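Local coordinates for 190aa long hypothetical protein (Pyrococcus horikoshii, PDB 2DDZ), which is of unknown function but assembles as a hexamer and belongs to a family probably related in fold to class II tRNA synthetases, at residues E[72-77]-E[129-134]; E[138-143]-E[153-158]; E[5-10]-E[36-41]; E[15-20]-E[45-50]. All coordinates share one frame; numbering follows the deposited sequence.

Interaction 1: E[72-77]-E[129-134]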
loop_
_atom_site.group_PDB
_atom_site.type_symbol
_atom_site.label_atom_id
_atom_site.label_comp_id
_atom_site.label_asym_id
_atom_site.label_seq_id
_atom_site.Cartn_x
_atom_site.Cartn_y
_atom_site.Cartn_z
ATOM N N ILE E 72 19.232 -0.235 17.127
ATOM C CA ILE E 72 18.617 -0.999 16.065
ATOM C C ILE E 72 17.127 -0.959 16.254
ATOM O O ILE E 72 16.584 -1.467 17.233
ATOM C CB ILE E 72 19.116 -2.434 16.047
ATOM C CG1 ILE E 72 20.517 -2.447 15.448
ATOM C CG2 ILE E 72 18.180 -3.317 15.226
ATOM C CD1 ILE E 72 21.253 -3.653 15.825
ATOM N N LEU E 73 16.474 -0.326 15.294
ATOM C CA LEU E 73 15.049 -0.159 15.320
ATOM C C LEU E 73 14.328 -0.959 14.241
ATOM O O LEU E 73 14.786 -1.033 13.098
ATOM C CB LEU E 73 14.742 1.326 15.170
ATOM C CG LEU E 73 13.274 1.724 15.100
ATOM C CD1 LEU E 73 12.579 1.323 16.391
ATOM C CD2 LEU E 73 13.178 3.219 14.871
ATOM N N GLU E 74 13.216 -1.587 14.621
ATOM C CA GLU E 74 12.399 -2.331 13.672
ATOM C C GLU E 74 10.929 -2.012 13.910
ATOM O O GLU E 74 10.419 -2.118 15.019
ATOM C CB GLU E 74 12.627 -3.843 13.760
ATOM C CG GLU E 74 11.930 -4.604 12.616
ATOM C CD GLU E 74 12.520 -5.992 12.369
ATOM O OE1 GLU E 74 13.039 -6.602 13.322
ATOM O OE2 GLU E 74 12.446 -6.491 11.225
ATOM N N LEU E 75 10.264 -1.589 12.846
ATOM C CA LEU E 75 8.861 -1.230 12.908
ATOM C C LEU E 75 8.081 -1.964 11.828
ATOM O O LEU E 75 8.361 -1.849 10.630
ATOM C CB LEU E 75 8.696 0.286 12.730
ATOM C CG LEU E 75 9.372 1.154 13.793
ATOM C CD1 LEU E 75 9.090 2.607 13.520
ATOM C CD2 LEU E 75 8.852 0.768 15.173
ATOM N N PHE E 76 7.088 -2.717 12.265
ATOM C CA PHE E 76 6.266 -3.465 11.351
ATOM C C PHE E 76 5.114 -2.603 10.864
ATOM O O PHE E 76 3.951 -2.807 11.208
ATOM C CB PHE E 76 5.787 -4.740 12.036
ATOM C CG PHE E 76 6.910 -5.670 12.394
ATOM C CD1 PHE E 76 7.641 -5.483 13.567
ATOM C CD2 PHE E 76 7.276 -6.703 11.525
ATOM C CE1 PHE E 76 8.727 -6.320 13.871
ATOM C CE2 PHE E 76 8.358 -7.547 11.820
ATOM C CZ PHE E 76 9.084 -7.354 12.992
ATOM N N TRP E 77 5.479 -1.612 10.070
ATOM C CA TRP E 77 4.538 -0.679 9.488
ATOM C C TRP E 77 4.632 -0.952 8.009
ATOM O O TRP E 77 5.267 -1.920 7.608
ATOM C CB TRP E 77 4.983 0.753 9.789
ATOM C CG TRP E 77 5.060 1.048 11.260
ATOM C CD1 TRP E 77 4.720 0.210 12.289
ATOM C CD2 TRP E 77 5.445 2.287 11.866
ATOM N NE1 TRP E 77 4.864 0.852 13.493
ATOM C CE2 TRP E 77 5.308 2.128 13.263
ATOM C CE3 TRP E 77 5.892 3.516 11.364
ATOM C CZ2 TRP E 77 5.597 3.157 14.164
ATOM C CZ3 TRP E 77 6.180 4.537 12.260
ATOM C CH2 TRP E 77 6.030 4.350 13.645
ATOM N N PRO E 129 11.016 -6.833 3.115
ATOM C CA PRO E 129 9.663 -7.056 2.610
ATOM C C PRO E 129 8.570 -6.891 3.668
ATOM O O PRO E 129 7.424 -6.626 3.321
ATOM C CB PRO E 129 9.735 -8.481 2.064
ATOM C CG PRO E 129 11.178 -8.594 1.619
ATOM C CD PRO E 129 11.903 -7.964 2.779
ATOM N N VAL E 130 8.911 -7.028 4.951
ATOM C CA VAL E 130 7.894 -6.924 6.002
ATOM C C VAL E 130 8.101 -5.882 7.100
ATOM O O VAL E 130 7.354 -5.865 8.077
ATOM C CB VAL E 130 7.712 -8.262 6.725
ATOM C CG1 VAL E 130 7.500 -9.369 5.716
ATOM C CG2 VAL E 130 8.926 -8.541 7.604
ATOM N N SER E 131 9.103 -5.020 6.974
ATOM C CA SER E 131 9.313 -4.049 8.033
ATOM C C SER E 131 10.289 -2.922 7.696
ATOM O O SER E 131 10.991 -2.963 6.683
ATOM C CB SER E 131 9.818 -4.775 9.282
ATOM O OG SER E 131 11.159 -5.181 9.082
ATOM N N ILE E 132 10.318 -1.923 8.578
ATOM C CA ILE E 132 11.216 -0.781 8.462
ATOM C C ILE E 132 12.370 -1.094 9.409
ATOM O O ILE E 132 12.143 -1.522 10.546
ATOM C CB ILE E 132 10.554 0.531 8.939
ATOM C CG1 ILE E 132 9.614 1.084 7.862
ATOM C CG2 ILE E 132 11.617 1.550 9.287
ATOM C CD1 ILE E 132 8.447 0.184 7.569
ATOM N N LYS E 133 13.595 -0.881 8.940
ATOM C CA LYS E 133 14.787 -1.145 9.728
ATOM C C LYS E 133 15.718 0.047 9.747
ATOM O O LYS E 133 16.145 0.525 8.696
ATOM C CB LYS E 133 15.537 -2.360 9.171
ATOM C CG LYS E 133 14.915 -3.672 9.572
ATOM C CD LYS E 133 14.851 -3.782 11.091
ATOM C CE LYS E 133 16.246 -3.779 11.747
ATOM N NZ LYS E 133 16.765 -5.152 12.047
ATOM N N ILE E 134 16.049 0.504 10.952
ATOM C CA ILE E 134 16.924 1.660 11.143
ATOM C C ILE E 134 18.115 1.411 12.068
ATOM O O ILE E 134 17.983 0.769 13.102
ATOM C CB ILE E 134 16.147 2.857 11.773
ATOM C CG1 ILE E 134 14.959 3.262 10.903
ATOM C CG2 ILE E 134 17.084 4.031 11.987
ATOM C CD1 ILE E 134 15.197 3.064 9.443
HETATM O O HOH W 1 15.219 -6.224 14.713
HETATM O O HOH W 2 4.359 -4.840 7.866
#

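Interaction 2: E[138-143]-E[153-158]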
loop_
_atom_site.group_PDB
_atom_site.type_symbol
_atom_site.label_atom_id
_atom_site.label_comp_id
_atom_site.label_asym_id
_atom_site.label_seq_id
_atom_site.Cartn_x
_atom_site.Cartn_y
_atom_site.Cartn_z
ATOM N N LEU E 138 26.658 5.892 17.519
ATOM C CA LEU E 138 27.323 7.074 18.052
ATOM C C LEU E 138 28.688 6.645 18.561
ATOM O O LEU E 138 28.786 5.717 19.368
ATOM C CB LEU E 138 26.519 7.690 19.202
ATOM C CG LEU E 138 25.067 8.109 18.942
ATOM C CD1 LEU E 138 24.517 8.750 20.205
ATOM C CD2 LEU E 138 24.986 9.093 17.766
ATOM N N ASN E 139 29.736 7.309 18.077
ATOM C CA ASN E 139 31.100 6.996 18.511
ATOM C C ASN E 139 31.223 7.238 20.018
ATOM O O ASN E 139 30.776 8.272 20.521
ATOM C CB ASN E 139 32.133 7.901 17.823
ATOM C CG ASN E 139 32.193 7.718 16.315
ATOM O OD1 ASN E 139 32.402 6.617 15.815
ATOM N ND2 ASN E 139 32.029 8.817 15.583
ATOM N N VAL E 140 31.800 6.275 20.731
ATOM C CA VAL E 140 32.050 6.441 22.161
ATOM C C VAL E 140 33.451 7.091 22.166
ATOM O O VAL E 140 33.676 8.117 22.813
ATOM C CB VAL E 140 32.101 5.092 22.898
ATOM C CG1 VAL E 140 32.534 5.308 24.346
ATOM C CG2 VAL E 140 30.725 4.431 22.858
ATOM N N LYS E 141 34.357 6.473 21.405
ATOM C CA LYS E 141 35.724 6.930 21.213
ATOM C C LYS E 141 35.888 7.114 19.690
ATOM O O LYS E 141 35.027 6.678 18.904
ATOM C CB LYS E 141 36.747 5.872 21.665
ATOM C CG LYS E 141 36.528 5.259 23.046
ATOM C CD LYS E 141 37.498 4.082 23.295
ATOM C CE LYS E 141 37.109 3.251 24.523
ATOM N NZ LYS E 141 36.956 4.089 25.746
ATOM N N THR E 142 36.976 7.753 19.261
ATOM C CA THR E 142 37.208 7.924 17.832
ATOM C C THR E 142 38.364 7.016 17.431
ATOM O O THR E 142 38.988 7.204 16.390
ATOM C CB THR E 142 37.556 9.380 17.491
ATOM O OG1 THR E 142 38.808 9.729 18.099
ATOM C CG2 THR E 142 36.456 10.328 17.983
ATOM N N VAL E 143 38.639 6.033 18.280
ATOM C CA VAL E 143 39.699 5.063 18.008
ATOM C C VAL E 143 39.131 4.031 17.037
ATOM O O VAL E 143 37.945 3.704 17.093
ATOM C CB VAL E 143 40.166 4.327 19.315
ATOM C CG1 VAL E 143 41.087 3.153 18.967
ATOM C CG2 VAL E 143 40.914 5.295 20.234
ATOM N N GLY E 153 33.795 11.630 19.652
ATOM C CA GLY E 153 33.109 10.606 20.431
ATOM C C GLY E 153 32.402 11.150 21.665
ATOM O O GLY E 153 32.563 12.321 22.010
ATOM N N LEU E 154 31.623 10.308 22.341
ATOM C CA LEU E 154 30.890 10.737 23.527
ATOM C C LEU E 154 31.821 11.069 24.691
ATOM O O LEU E 154 31.566 11.998 25.458
ATOM C CB LEU E 154 29.881 9.661 23.948
ATOM C CG LEU E 154 28.670 9.421 23.038
ATOM C CD1 LEU E 154 27.912 8.210 23.546
ATOM C CD2 LEU E 154 27.770 10.650 23.015
ATOM N N GLU E 155 32.903 10.311 24.824
ATOM C CA GLU E 155 33.864 10.555 25.898
ATOM C C GLU E 155 34.423 11.976 25.843
ATOM O O GLU E 155 34.330 12.712 26.820
ATOM C CB GLU E 155 34.992 9.521 25.826
ATOM C CG GLU E 155 34.630 8.210 26.517
ATOM C CD GLU E 155 35.661 7.137 26.293
ATOM O OE1 GLU E 155 36.827 7.504 26.022
ATOM O OE2 GLU E 155 35.306 5.937 26.396
ATOM N N GLU E 156 34.985 12.361 24.699
ATOM C CA GLU E 156 35.533 13.704 24.540
ATOM C C GLU E 156 34.492 14.780 24.888
ATOM O O GLU E 156 34.847 15.894 25.267
ATOM C CB GLU E 156 36.024 13.912 23.102
ATOM C CG GLU E 156 36.684 15.269 22.883
ATOM C CD GLU E 156 37.281 15.441 21.497
ATOM O OE1 GLU E 156 37.365 14.446 20.742
ATOM O OE2 GLU E 156 37.676 16.582 21.170
ATOM N N LEU E 157 33.212 14.450 24.751
ATOM C CA LEU E 157 32.158 15.409 25.070
ATOM C C LEU E 157 31.814 15.334 26.559
ATOM O O LEU E 157 30.972 16.088 27.055
ATOM C CB LEU E 157 30.899 15.130 24.238
ATOM C CG LEU E 157 30.980 15.234 22.711
ATOM C CD1 LEU E 157 29.640 14.817 22.132
ATOM C CD2 LEU E 157 31.337 16.652 22.267
ATOM N N GLY E 158 32.464 14.416 27.267
ATOM C CA GLY E 158 32.214 14.270 28.688
ATOM C C GLY E 158 30.873 13.642 29.020
ATOM O O GLY E 158 30.269 13.947 30.052
#

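Interaction 3: E[5-10]-E[36-41]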
loop_
_atom_site.group_PDB
_atom_site.type_symbol
_atom_site.label_atom_id
_atom_site.label_comp_id
_atom_site.label_asym_id
_atom_site.label_seq_id
_atom_site.Cartn_x
_atom_site.Cartn_y
_atom_site.Cartn_z
ATOM N N GLU E 5 8.346 -2.041 22.335
ATOM C CA GLU E 5 9.368 -2.792 23.108
ATOM C C GLU E 5 10.765 -2.166 23.127
ATOM O O GLU E 5 11.241 -1.675 22.107
ATOM C CB GLU E 5 9.521 -4.207 22.550
ATOM C CG GLU E 5 8.438 -5.197 22.927
ATOM C CD GLU E 5 8.625 -5.775 24.317
ATOM O OE1 GLU E 5 9.748 -6.225 24.644
ATOM O OE2 GLU E 5 7.639 -5.792 25.080
ATOM N N LEU E 6 11.421 -2.226 24.286
ATOM C CA LEU E 6 12.759 -1.674 24.451
ATOM C C LEU E 6 13.690 -2.631 25.193
ATOM O O LEU E 6 13.301 -3.255 26.177
ATOM C CB LEU E 6 12.706 -0.349 25.214
ATOM C CG LEU E 6 14.063 0.238 25.632
ATOM C CD1 LEU E 6 14.917 0.541 24.406
ATOM C CD2 LEU E 6 13.837 1.504 26.426
ATOM N N LEU E 7 14.921 -2.740 24.708
ATOM C CA LEU E 7 15.918 -3.604 25.321
ATOM C C LEU E 7 17.299 -2.969 25.260
ATOM O O LEU E 7 17.840 -2.753 24.176
ATOM C CB LEU E 7 15.973 -4.966 24.624
ATOM C CG LEU E 7 17.090 -5.901 25.130
ATOM C CD1 LEU E 7 16.837 -6.237 26.607
ATOM C CD2 LEU E 7 17.144 -7.189 24.295
ATOM N N ILE E 8 17.860 -2.665 26.430
ATOM C CA ILE E 8 19.199 -2.096 26.515
ATOM C C ILE E 8 20.095 -3.213 27.038
ATOM O O ILE E 8 19.891 -3.686 28.149
ATOM C CB ILE E 8 19.278 -0.929 27.520
ATOM C CG1 ILE E 8 18.173 0.096 27.269
ATOM C CG2 ILE E 8 20.622 -0.230 27.386
ATOM C CD1 ILE E 8 18.252 0.754 25.919
ATOM N N ILE E 9 21.070 -3.644 26.243
ATOM C CA ILE E 9 21.982 -4.712 26.668
ATOM C C ILE E 9 23.147 -4.091 27.458
ATOM O O ILE E 9 24.106 -3.588 26.883
ATOM C CB ILE E 9 22.500 -5.497 25.447
ATOM C CG1 ILE E 9 21.301 -6.114 24.722
ATOM C CG2 ILE E 9 23.482 -6.593 25.885
ATOM C CD1 ILE E 9 21.640 -6.737 23.398
ATOM N N LYS E 10 23.024 -4.158 28.783
ATOM C CA LYS E 10 23.993 -3.606 29.711
ATOM C C LYS E 10 25.044 -4.606 30.248
ATOM O O LYS E 10 26.170 -4.223 30.561
ATOM C CB LYS E 10 23.231 -2.997 30.889
ATOM C CG LYS E 10 22.041 -2.164 30.452
ATOM C CD LYS E 10 21.094 -1.842 31.583
ATOM C CE LYS E 10 20.107 -0.789 31.109
ATOM N NZ LYS E 10 19.114 -0.427 32.145
ATOM N N SER E 36 10.230 -2.718 17.925
ATOM C CA SER E 36 11.251 -2.694 18.962
ATOM C C SER E 36 12.498 -1.849 18.707
ATOM O O SER E 36 12.859 -1.522 17.571
ATOM C CB SER E 36 11.701 -4.120 19.292
ATOM O OG SER E 36 12.453 -4.679 18.232
ATOM N N LEU E 37 13.154 -1.510 19.812
ATOM C CA LEU E 37 14.383 -0.750 19.801
ATOM C C LEU E 37 15.329 -1.523 20.718
ATOM O O LEU E 37 14.995 -1.805 21.868
ATOM C CB LEU E 37 14.142 0.667 20.329
ATOM C CG LEU E 37 15.399 1.517 20.577
ATOM C CD1 LEU E 37 16.215 1.705 19.295
ATOM C CD2 LEU E 37 14.969 2.851 21.135
ATOM N N VAL E 38 16.486 -1.899 20.182
ATOM C CA VAL E 38 17.500 -2.632 20.929
ATOM C C VAL E 38 18.751 -1.764 20.964
ATOM O O VAL E 38 19.284 -1.386 19.926
ATOM C CB VAL E 38 17.852 -3.970 20.250
ATOM C CG1 VAL E 38 18.921 -4.703 21.068
ATOM C CG2 VAL E 38 16.603 -4.828 20.111
ATOM N N VAL E 39 19.216 -1.455 22.167
ATOM C CA VAL E 39 20.392 -0.611 22.341
ATOM C C VAL E 39 21.525 -1.387 22.968
ATOM O O VAL E 39 21.352 -2.053 23.987
ATOM C CB VAL E 39 20.047 0.598 23.213
ATOM C CG1 VAL E 39 21.250 1.499 23.373
ATOM C CG2 VAL E 39 18.874 1.352 22.581
ATOM N N PHE E 40 22.688 -1.309 22.339
ATOM C CA PHE E 40 23.863 -1.994 22.839
ATOM C C PHE E 40 25.132 -1.203 22.549
ATOM O O PHE E 40 25.096 -0.132 21.933
ATOM C CB PHE E 40 23.976 -3.389 22.224
ATOM C CG PHE E 40 23.929 -3.401 20.721
ATOM C CD1 PHE E 40 22.750 -3.088 20.052
ATOM C CD2 PHE E 40 25.055 -3.742 19.973
ATOM C CE1 PHE E 40 22.676 -3.148 18.651
ATOM C CE2 PHE E 40 24.996 -3.806 18.564
ATOM C CZ PHE E 40 23.806 -3.499 17.903
ATOM N N ARG E 41 26.259 -1.741 23.005
ATOM C CA ARG E 41 27.551 -1.110 22.808
ATOM C C ARG E 41 28.552 -2.148 22.310
ATOM O O ARG E 41 28.465 -3.333 22.651
ATOM C CB ARG E 41 28.032 -0.477 24.119
ATOM C CG ARG E 41 29.295 0.365 24.003
ATOM C CD ARG E 41 29.678 0.940 25.371
ATOM N NE ARG E 41 30.938 1.688 25.360
ATOM C CZ ARG E 41 31.506 2.227 26.439
ATOM N NH1 ARG E 41 30.933 2.107 27.630
ATOM N NH2 ARG E 41 32.649 2.889 26.330
#

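Interaction 4: E[15-20]-E[45-50]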
loop_
_atom_site.group_PDB
_atom_site.type_symbol
_atom_site.label_atom_id
_atom_site.label_comp_id
_atom_site.label_asym_id
_atom_site.label_seq_id
_atom_site.Cartn_x
_atom_site.Cartn_y
_atom_site.Cartn_z
ATOM N N ASP E 15 28.957 -6.648 19.007
ATOM C CA ASP E 15 29.544 -5.917 17.886
ATOM C C ASP E 15 28.607 -5.812 16.676
ATOM O O ASP E 15 27.887 -6.752 16.333
ATOM C CB ASP E 15 30.874 -6.555 17.457
ATOM C CG ASP E 15 31.890 -6.632 18.600
ATOM O OD1 ASP E 15 32.042 -5.638 19.343
ATOM O OD2 ASP E 15 32.541 -7.690 18.749
ATOM N N TYR E 16 28.628 -4.655 16.029
ATOM C CA TYR E 16 27.793 -4.413 14.859
ATOM C C TYR E 16 28.593 -4.623 13.574
ATOM O O TYR E 16 29.514 -3.864 13.276
ATOM C CB TYR E 16 27.259 -2.979 14.897
ATOM C CG TYR E 16 26.359 -2.623 13.736
ATOM C CD1 TYR E 16 25.116 -3.233 13.583
ATOM C CD2 TYR E 16 26.757 -1.680 12.785
ATOM C CE1 TYR E 16 24.290 -2.914 12.509
ATOM C CE2 TYR E 16 25.941 -1.352 11.711
ATOM C CZ TYR E 16 24.710 -1.975 11.579
ATOM O OH TYR E 16 23.897 -1.676 10.519
ATOM N N ASP E 17 28.254 -5.660 12.817
ATOM C CA ASP E 17 28.945 -5.911 11.559
ATOM C C ASP E 17 27.964 -5.658 10.405
ATOM O O ASP E 17 28.204 -6.056 9.255
ATOM C CB ASP E 17 29.489 -7.345 11.521
ATOM C CG ASP E 17 28.399 -8.396 11.460
ATOM O OD1 ASP E 17 27.341 -8.216 12.098
ATOM O OD2 ASP E 17 28.612 -9.422 10.782
ATOM N N GLY E 18 26.871 -4.969 10.740
ATOM C CA GLY E 18 25.839 -4.632 9.777
ATOM C C GLY E 18 24.669 -5.603 9.688
ATOM O O GLY E 18 23.570 -5.205 9.291
ATOM N N SER E 19 24.882 -6.864 10.063
ATOM C CA SER E 19 23.823 -7.870 9.961
ATOM C C SER E 19 22.641 -7.675 10.907
ATOM O O SER E 19 21.622 -8.351 10.777
ATOM C CB SER E 19 24.399 -9.289 10.134
ATOM O OG SER E 19 24.883 -9.504 11.451
ATOM N N ALA E 20 22.759 -6.754 11.855
ATOM C CA ALA E 20 21.656 -6.509 12.774
ATOM C C ALA E 20 20.561 -5.690 12.085
ATOM O O ALA E 20 19.466 -5.530 12.617
ATOM C CB ALA E 20 22.157 -5.788 14.018
ATOM N N ASN E 45 32.260 -2.795 12.601
ATOM C CA ASN E 45 33.032 -3.169 11.430
ATOM C C ASN E 45 32.046 -3.801 10.456
ATOM O O ASN E 45 31.801 -5.012 10.474
ATOM C CB ASN E 45 34.150 -4.139 11.809
ATOM C CG ASN E 45 35.050 -4.467 10.635
ATOM O OD1 ASN E 45 35.197 -3.667 9.708
ATOM N ND2 ASN E 45 35.665 -5.639 10.671
ATOM N N VAL E 46 31.475 -2.954 9.606
ATOM C CA VAL E 46 30.464 -3.386 8.649
ATOM C C VAL E 46 30.984 -4.152 7.459
ATOM O O VAL E 46 31.782 -3.637 6.688
ATOM C CB VAL E 46 29.643 -2.184 8.107
ATOM C CG1 VAL E 46 28.506 -2.690 7.222
ATOM C CG2 VAL E 46 29.098 -1.358 9.254
ATOM N N LYS E 47 30.510 -5.383 7.313
ATOM C CA LYS E 47 30.887 -6.223 6.190
ATOM C C LYS E 47 30.265 -5.640 4.915
ATOM O O LYS E 47 29.099 -5.238 4.904
ATOM C CB LYS E 47 30.371 -7.647 6.399
ATOM C CG LYS E 47 31.029 -8.399 7.543
ATOM C CD LYS E 47 30.455 -9.804 7.648
ATOM C CE LYS E 47 31.165 -10.636 8.706
ATOM N NZ LYS E 47 31.096 -10.033 10.068
ATOM N N VAL E 48 31.052 -5.597 3.847
ATOM C CA VAL E 48 30.593 -5.070 2.575
ATOM C C VAL E 48 29.293 -5.721 2.089
ATOM O O VAL E 48 28.485 -5.077 1.419
ATOM C CB VAL E 48 31.697 -5.225 1.509
ATOM C CG1 VAL E 48 31.140 -4.980 0.118
ATOM C CG2 VAL E 48 32.804 -4.232 1.794
ATOM N N GLU E 49 29.088 -6.987 2.436
ATOM C CA GLU E 49 27.887 -7.702 2.022
ATOM C C GLU E 49 26.704 -7.308 2.892
ATOM O O GLU E 49 25.564 -7.681 2.616
ATOM C CB GLU E 49 28.100 -9.217 2.111
ATOM C CG GLU E 49 28.673 -9.680 3.445
ATOM C CD GLU E 49 30.188 -9.801 3.421
ATOM O OE1 GLU E 49 30.848 -9.008 2.712
ATOM O OE2 GLU E 49 30.721 -10.689 4.120
ATOM N N GLU E 50 26.979 -6.559 3.952
ATOM C CA GLU E 50 25.926 -6.115 4.851
ATOM C C GLU E 50 25.680 -4.610 4.717
ATOM O O GLU E 50 24.755 -4.073 5.327
ATOM C CB GLU E 50 26.289 -6.449 6.302
ATOM C CG GLU E 50 26.438 -7.938 6.608
ATOM C CD GLU E 50 25.124 -8.704 6.539
ATOM O OE1 GLU E 50 24.050 -8.087 6.712
ATOM O OE2 GLU E 50 25.167 -9.932 6.330
HETATM O O HOH W 3 24.107 -2.495 7.717
#

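Interaction 1: E[72-77]-E[129-134]
E74 carries CG anti to its backbone N (chi1 -171°), while S131 turns OG in between its backbone N and carbonyl carbon (chi1 73°); the two polar ends meet across an antiparallel beta ladder joining strands 68-75 and 131-139 of the mixed sheet. L73 faces I134 and L75 faces I132 as hydrogen-bonded pairs, with E74 and K133 as the non-hydrogen-bonded pair between them. The bond from L73 N to I134 O is 2.9 Å and almost straight at 179°. S131 OG donates to E74 OE2 at 2.8 Å on the anti lone pair, and H24 N gives that oxygen another bond. K133 bends so that its CD rests 3.4 Å from E74 CG; NZ stays 4.2 Å from E74 OE1, a water bridges the two, and the ammonium's stronger partner is R22 O. An alanine in place of E74 would probably leave S131 OG without its carboxylate acceptor and open a gap beside K133 CD. L73 and L75 point to the opposite face, against helix 81-100. Beyond the ladder, F76 packs on L184 of a neighbouring subunit, and S131 CB sits over one face of its ring, 4.2 Å from the centroid.

Interaction 2: E[138-143]-E[153-158]
K141 and E155 cross obliquely, their charged ends meeting in a salt bridge that spans the mouth of the loop between strand 131-139 and helix 161-184. The returning chain makes a type I beta turn from E155 to G158. The lysine chain runs extended until chi4 (-54°), where it bends and places NZ 2.6 Å from E155 OE2, on the syn lone pair of that oxygen. K141 CG also lies alongside the carboxylate, 3.6 Å from OE2, and V140 CG1 approaches the same oxygen at 3.5 Å; all three atoms come close to E155 OE2, with NZ the charged partner. A leucine in place of K141 would probably leave E155 OE2 without its charged mate and the glutamate end freer to turn.

Nearer the strand the contact is backbone-led. L154 N donates to N139 O at 2.9 Å along a bent path (141°), with L154 CG passing 3.5 Å from the same oxygen. E155 N reaches V140 O at 3.1 Å, straighter (172°) and in the carbonyl plane. G153 permits this approach: a beta carbon at its position would run into V140 O. V140 and L154 both rest on V69, which joins the loop to strand 68-75, while R118 takes E156 in a salt bridge. T142 sets CG2 anti to its carbonyl carbon, and that methyl comes 3.4 Å from G153 N.

Interaction 3: E[5-10]-E[36-41]
L7 O accepts V39 N at 2.8 Å with an N-H...O angle of 167°, in the parallel ladder that pairs strand 5-8 with strand 36-45. These are the two strands of a beta-alpha-beta unit whose intervening helix is 25-30. V38 CA points a C-H at the same oxygen from 3.3 Å, so L7 O is approached by two consecutive residues. V39 uses its other backbone group as well: its O receives I9 N at 2.8 Å, the donor lying nearly along the C=O axis. L7 N to L37 O, at 3.0 Å, and L37 N to E5 O complete the alternating pattern expected of parallel strands, whose directions here differ by only 7°.

Side chains divide between two faces. L6, L37, I8 and V39 share the one turned toward helix 161-184, where A169 meets L6 and I8 and M165 meets V39. The L6 and L37 side chains run alongside each other in the same direction, with L6 CD1 at 4.0 Å from L37 CG. On the other face L7 and V38 sit under helix 25-30, touching F30 and A26 respectively. Past the last bridge, I9 touches F30 too, a residue of the guanidine pocket, and I9 CD1 meets V38 CG1 at 4.1 Å, the two side chains set at a slant. Strand 36-45 is bonded on its second side to strand 68-75. I8 and V39 pack tightly, though so short a contact may partly reflect coordinate error: chi2 of I8 (-62°) folds CD1 back until it lies 3.3 Å from V39 CB.

Interaction 4: E[15-20]-E[45-50]
Y16 lies beside V46, CE2 meeting CG2 of the valine at 4.0 Å, while the backbone N of G18 sits 3.5 Å above the centre of the Y16 ring. The contact joins two loops, the first leading into a 3-10 turn at S19 and A20, the second leaving the end of strand 36-45. D17 sets CG between its backbone N and carbonyl carbon (chi1 68°), and there both carboxylate oxygens are held: OD2 takes K47 NZ in a 2.7 Å salt bridge on the anti side, and OD1 takes S19 OG at 2.8 Å. The backbones add N45 N to Y16 O at 3.0 Å and K47 N to D17 O at 3.1 Å, the latter donor standing above the carbonyl plane. G18 has phi 94°, which favours glycine, and a beta carbon would collide with V46 CG1 and E50 CB. A water donates to both G18 O and E50 O. E50 OE2 forms a salt bridge with R22. Y16 stacks on H135, and its OH bonds a glycerol probably left from crystallisation. Segment 15-20 links strand 5-8 to helix 25-30; segment 45-50 leads toward helix 54-59, and A20 O bonds K133 NZ of strand 131-139.

Overall arrangement
From the N terminus, interaction 3 closes the loop between strands 5-8 and 36-45, and interaction 4 crosses it, since 15-20 lies within that loop and 45-50 follows it. Interaction 1 comes next in series, bringing 129-134 back to 72-77 after helix 81-100 and the strands between; interaction 2 then closes the short excursion from 138-143 to 153-158 ahead of helix 161-184. Interactions 3 and 1 share the sheet, through probable bonds from E74 N to S36 O and from V38 N to I72 O. I72 of interaction 1 packs on A20 of interaction 4, and R41 of interaction 3 packs on V140 and E155 of interaction 2. Interactions 1 and 2, on strand 131-139, have centres about 28 Å apart.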